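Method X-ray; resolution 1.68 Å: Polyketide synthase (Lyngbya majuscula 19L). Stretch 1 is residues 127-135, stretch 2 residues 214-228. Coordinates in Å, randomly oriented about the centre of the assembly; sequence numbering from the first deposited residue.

Stretch 1, residues 127-135: ELPLPAEES
Stretch 2 (214-228) NNLPGGRSQYLEMLK

Contact between an extended segment, residues 127-135, and a loop and the helix that follows it, residues 214-228, in one chain of a polyketide synthase; the two bury 594 Å² between them, both sides summed. The one direct hydrogen bond across the contact runs from Arg220 NH1 to Pro131 O, 3.1 Å with an N-H...O angle of 146°. Arg220 reaches this carbonyl with a fully extended side chain (chi1, chi2 and chi3 all t, chi4 97°), so that Pro131 O lies at the edge of the guanidinium, near its plane, where an N-H can point at it. Leu130 CD1 covers one face of the same group, 3.8 Å from Arg220 NH2, and NH2 is itself hydrogen-bonded elsewhere in the structure. Glu133 (chi1 t, chi2 p) brings its carboxylate close without forming a salt bridge: Glu133 OE1 is 4.2 Å from Arg220 NE and well out of the guanidinium plane, so opposite charges are near but no N-H is directed at the oxygen. The same Glu133 OE1 is 3.6 Å from Arg220 CD.

A water links the segment to Tyr223, donating to Pro129 O at 2.6 Å and making a weak hydrogen bond with Tyr223 OH at 2.8 Å.

Stretch 1 has no regular helix or strand; Leu128 to Ser135 keep phi between -124° and -60°, with psi from 119° to 167°, whereas Glu127 stands apart at 56/59. In stretch 2, a loop leads to Gly219 at the N-cap position, and the helix runs from Arg220 through Lys228 and beyond. Its first i to i+4 bond is Tyr223 N to Gly219 O, 3.0 Å; Leu227 N to Tyr223 O, also 3.0 Å, continues the pattern. In the register, Pro131 and Arg220 lie nearest, with their CA atoms 4.9 Å apart.

Packing centres on Leu130 and Pro131. The CA-to-CB bond of Leu130 points sideways, but its m,t rotamer brings the end nearer the helix: Leu130 CD2 is 3.8 Å from Leu227 CD1, 3.9 Å from Leu224 CD2 and 3.9 Å from Tyr223 CD2, the last approach at the ring edge. Tyr223 (chi1 t, chi2 58°) and Leu227 (m,t) point toward the segment. Pro131, C-gamma exo, also points toward its partner, placing Pro131 CD 3.6 Å from Tyr223 CD2 and Pro131 CG 3.7 Å from Asn215 OD1. Leu128 (t,p) extends the apolar patch, with Leu128 CD2 4.1 Å from Leu227 CD1; separately, Leu128 CD1 makes a van der Waals contact with the hydroxyl, 3.4 Å from Tyr223 OH.

At the N-cap, Glu134 OE2 comes within 3.9 Å of Gly219 CA. An ideal CB on Gly219 would lie 2.6 Å from Glu134 OE2, a clash, and the backbone angles of 92/175 would also jam it against the preceding carbonyl. Gly218, at 151/-41, likewise calls for glycine; there an ideal CB would clash with Gln222 CB at 2.8 Å.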

# COMPACT_ATOMS: atom_id res chain seq x y z
N GLU B 127 16.39 -5.61 -18.99
CA GLU B 127 15.31 -4.76 -19.52
C GLU B 127 14.69 -3.87 -18.45
O GLU B 127 13.48 -3.90 -18.17
CB GLU B 127 14.27 -5.63 -20.23
CG GLU B 127 14.81 -6.15 -21.58
CD GLU B 127 14.66 -5.12 -22.68
OE1 GLU B 127 13.50 -4.69 -22.92
OE2 GLU B 127 15.69 -4.71 -23.29
N LEU B 128 15.55 -3.04 -17.86
CA LEU B 128 15.15 -2.10 -16.83
C LEU B 128 14.32 -1.00 -17.45
O LEU B 128 14.76 -0.36 -18.38
CB LEU B 128 16.40 -1.50 -16.16
CG LEU B 128 16.10 -0.49 -15.05
CD1 LEU B 128 15.64 -1.21 -13.76
CD2 LEU B 128 17.33 0.40 -14.82
N PRO B 129 13.08 -0.79 -16.94
CA PRO B 129 12.29 0.34 -17.47
C PRO B 129 12.65 1.66 -16.79
O PRO B 129 13.34 1.67 -15.77
CB PRO B 129 10.84 -0.07 -17.18
CG PRO B 129 10.91 -1.15 -16.12
CD PRO B 129 12.35 -1.61 -15.96
N LEU B 130 12.20 2.77 -17.36
CA LEU B 130 12.27 4.04 -16.68
C LEU B 130 10.84 4.57 -16.66
O LEU B 130 10.12 4.39 -17.65
CB LEU B 130 13.17 5.02 -17.42
CG LEU B 130 14.69 4.97 -17.26
CD1 LEU B 130 15.32 6.19 -17.96
CD2 LEU B 130 15.09 4.93 -15.79
N PRO B 131 10.43 5.18 -15.53
CA PRO B 131 9.14 5.87 -15.48
C PRO B 131 9.08 7.00 -16.49
O PRO B 131 10.08 7.71 -16.71
CB PRO B 131 9.12 6.45 -14.06
CG PRO B 131 10.07 5.63 -13.28
CD PRO B 131 11.15 5.25 -14.24
N ALA B 132 7.92 7.18 -17.12
CA ALA B 132 7.73 8.27 -18.08
C ALA B 132 7.81 9.63 -17.38
O ALA B 132 7.47 9.76 -16.20
CB ALA B 132 6.39 8.12 -18.79
N GLU B 133 8.29 10.63 -18.12
CA GLU B 133 8.21 12.01 -17.68
C GLU B 133 6.72 12.35 -17.63
O GLU B 133 6.03 12.27 -18.64
CB GLU B 133 8.95 12.92 -18.68
CG GLU B 133 9.02 14.40 -18.30
CD GLU B 133 10.01 14.69 -17.18
OE1 GLU B 133 11.11 14.09 -17.17
OE2 GLU B 133 9.69 15.52 -16.31
N GLU B 134 6.24 12.70 -16.44
CA GLU B 134 4.81 12.94 -16.18
C GLU B 134 4.38 14.37 -16.51
O GLU B 134 5.14 15.31 -16.30
CB GLU B 134 4.48 12.60 -14.71
CG GLU B 134 5.31 13.39 -13.67
CD GLU B 134 5.67 12.58 -12.43
OE1 GLU B 134 5.13 11.47 -12.24
OE2 GLU B 134 6.51 13.06 -11.63
N SER B 135 3.16 14.51 -17.03
CA SER B 135 2.55 15.83 -17.28
C SER B 135 2.35 16.59 -15.97
O SER B 135 2.15 15.97 -14.91
CB SER B 135 1.21 15.67 -18.01
OG SER B 135 0.48 16.88 -18.05
N ASN B 214 3.60 -0.67 -11.09
CA ASN B 214 4.84 -0.71 -11.87
C ASN B 214 6.00 0.08 -11.27
O ASN B 214 7.17 -0.23 -11.54
CB ASN B 214 4.57 -0.24 -13.31
CG ASN B 214 3.50 -1.08 -14.01
OD1 ASN B 214 3.40 -2.29 -13.81
ND2 ASN B 214 2.71 -0.43 -14.85
N ASN B 215 5.70 1.10 -10.47
CA ASN B 215 6.73 1.99 -9.91
C ASN B 215 6.48 2.46 -8.47
O ASN B 215 5.35 2.44 -7.99
CB ASN B 215 6.94 3.20 -10.83
CG ASN B 215 7.59 2.82 -12.15
OD1 ASN B 215 8.72 2.34 -12.19
ND2 ASN B 215 6.87 3.05 -13.25
N LEU B 216 7.56 2.86 -7.81
CA LEU B 216 7.51 3.41 -6.45
C LEU B 216 7.00 4.86 -6.45
O LEU B 216 6.86 5.45 -7.53
CB LEU B 216 8.91 3.34 -5.82
CG LEU B 216 9.37 1.99 -5.27
CD1 LEU B 216 10.88 1.86 -5.35
CD2 LEU B 216 8.88 1.80 -3.84
N PRO B 217 6.69 5.43 -5.26
CA PRO B 217 6.35 6.86 -5.21
C PRO B 217 7.57 7.76 -5.45
O PRO B 217 8.61 7.58 -4.81
CB PRO B 217 5.83 7.04 -3.77
CG PRO B 217 6.43 5.92 -3.00
CD PRO B 217 6.48 4.77 -3.96
N GLY B 218 7.44 8.73 -6.36
CA GLY B 218 8.52 9.67 -6.64
C GLY B 218 8.59 10.26 -8.04
O GLY B 218 8.88 11.45 -8.20
N GLY B 219 8.35 9.43 -9.06
CA GLY B 219 8.46 9.85 -10.47
C GLY B 219 9.83 9.62 -11.08
O GLY B 219 10.77 9.22 -10.39
N ARG B 220 9.95 9.88 -12.39
CA ARG B 220 11.20 9.68 -13.15
C ARG B 220 12.43 10.25 -12.46
O ARG B 220 13.44 9.56 -12.29
CB ARG B 220 11.06 10.24 -14.57
CG ARG B 220 12.26 10.02 -15.48
CD ARG B 220 12.01 10.67 -16.84
NE ARG B 220 13.10 10.45 -17.79
CZ ARG B 220 13.10 9.50 -18.73
NH1 ARG B 220 12.08 8.65 -18.84
NH2 ARG B 220 14.14 9.40 -19.55
N SER B 221 12.34 11.52 -12.05
CA SER B 221 13.45 12.23 -11.40
C SER B 221 13.95 11.52 -10.14
O SER B 221 15.15 11.26 -9.99
CB SER B 221 13.02 13.66 -11.08
OG SER B 221 14.12 14.42 -10.63
N GLN B 222 13.03 11.19 -9.24
CA GLN B 222 13.36 10.50 -8.00
C GLN B 222 13.99 9.12 -8.27
O GLN B 222 14.97 8.74 -7.60
CB GLN B 222 12.11 10.34 -7.13
CG GLN B 222 12.37 9.89 -5.69
CD GLN B 222 12.61 11.05 -4.73
OE1 GLN B 222 13.52 11.86 -4.91
NE2 GLN B 222 11.78 11.12 -3.69
N TYR B 223 13.43 8.41 -9.24
CA TYR B 223 13.93 7.08 -9.59
C TYR B 223 15.37 7.12 -10.08
O TYR B 223 16.17 6.27 -9.71
CB TYR B 223 13.04 6.37 -10.63
CG TYR B 223 13.50 4.95 -10.85
CD1 TYR B 223 13.56 4.06 -9.78
CD2 TYR B 223 13.93 4.51 -12.10
CE1 TYR B 223 14.01 2.76 -9.93
CE2 TYR B 223 14.38 3.18 -12.28
CZ TYR B 223 14.41 2.32 -11.18
OH TYR B 223 14.86 1.01 -11.30
N LEU B 224 15.70 8.11 -10.91
CA LEU B 224 17.08 8.27 -11.37
C LEU B 224 18.02 8.52 -10.20
O LEU B 224 19.16 8.05 -10.20
CB LEU B 224 17.19 9.42 -12.39
CG LEU B 224 16.49 9.22 -13.74
CD1 LEU B 224 16.63 10.47 -14.61
CD2 LEU B 224 17.03 7.99 -14.47
N GLU B 225 17.55 9.24 -9.18
CA GLU B 225 18.38 9.46 -8.01
C GLU B 225 18.67 8.14 -7.30
O GLU B 225 19.78 7.93 -6.80
CB GLU B 225 17.77 10.49 -7.05
CG GLU B 225 17.81 11.93 -7.58
CD GLU B 225 19.23 12.52 -7.65
OE1 GLU B 225 19.40 13.57 -8.32
OE2 GLU B 225 20.17 11.97 -7.03
N MET B 226 17.68 7.25 -7.27
CA MET B 226 17.88 5.90 -6.73
C MET B 226 18.96 5.18 -7.54
O MET B 226 19.91 4.65 -6.96
CB MET B 226 16.56 5.10 -6.75
CG MET B 226 16.73 3.58 -6.75
SD MET B 226 15.21 2.68 -6.40
CE MET B 226 15.08 2.97 -4.64
N LEU B 227 18.80 5.19 -8.87
CA LEU B 227 19.75 4.52 -9.77
C LEU B 227 21.17 5.07 -9.59
O LEU B 227 22.15 4.31 -9.55
CB LEU B 227 19.32 4.64 -11.23
CG LEU B 227 17.99 3.99 -11.69
CD1 LEU B 227 17.79 4.16 -13.17
CD2 LEU B 227 17.89 2.52 -11.30
N LYS B 228 21.27 6.39 -9.44
CA LYS B 228 22.55 7.06 -9.26
C LYS B 228 23.26 6.59 -7.99
O LYS B 228 24.49 6.51 -7.96
CB LYS B 228 22.36 8.58 -9.25
CG LYS B 228 23.62 9.38 -9.51
CD LYS B 228 23.37 10.89 -9.47
CE LYS B 228 24.65 11.66 -9.78
NZ LYS B 228 24.53 13.13 -9.51
O HOH W 1 12.96 0.70 -13.40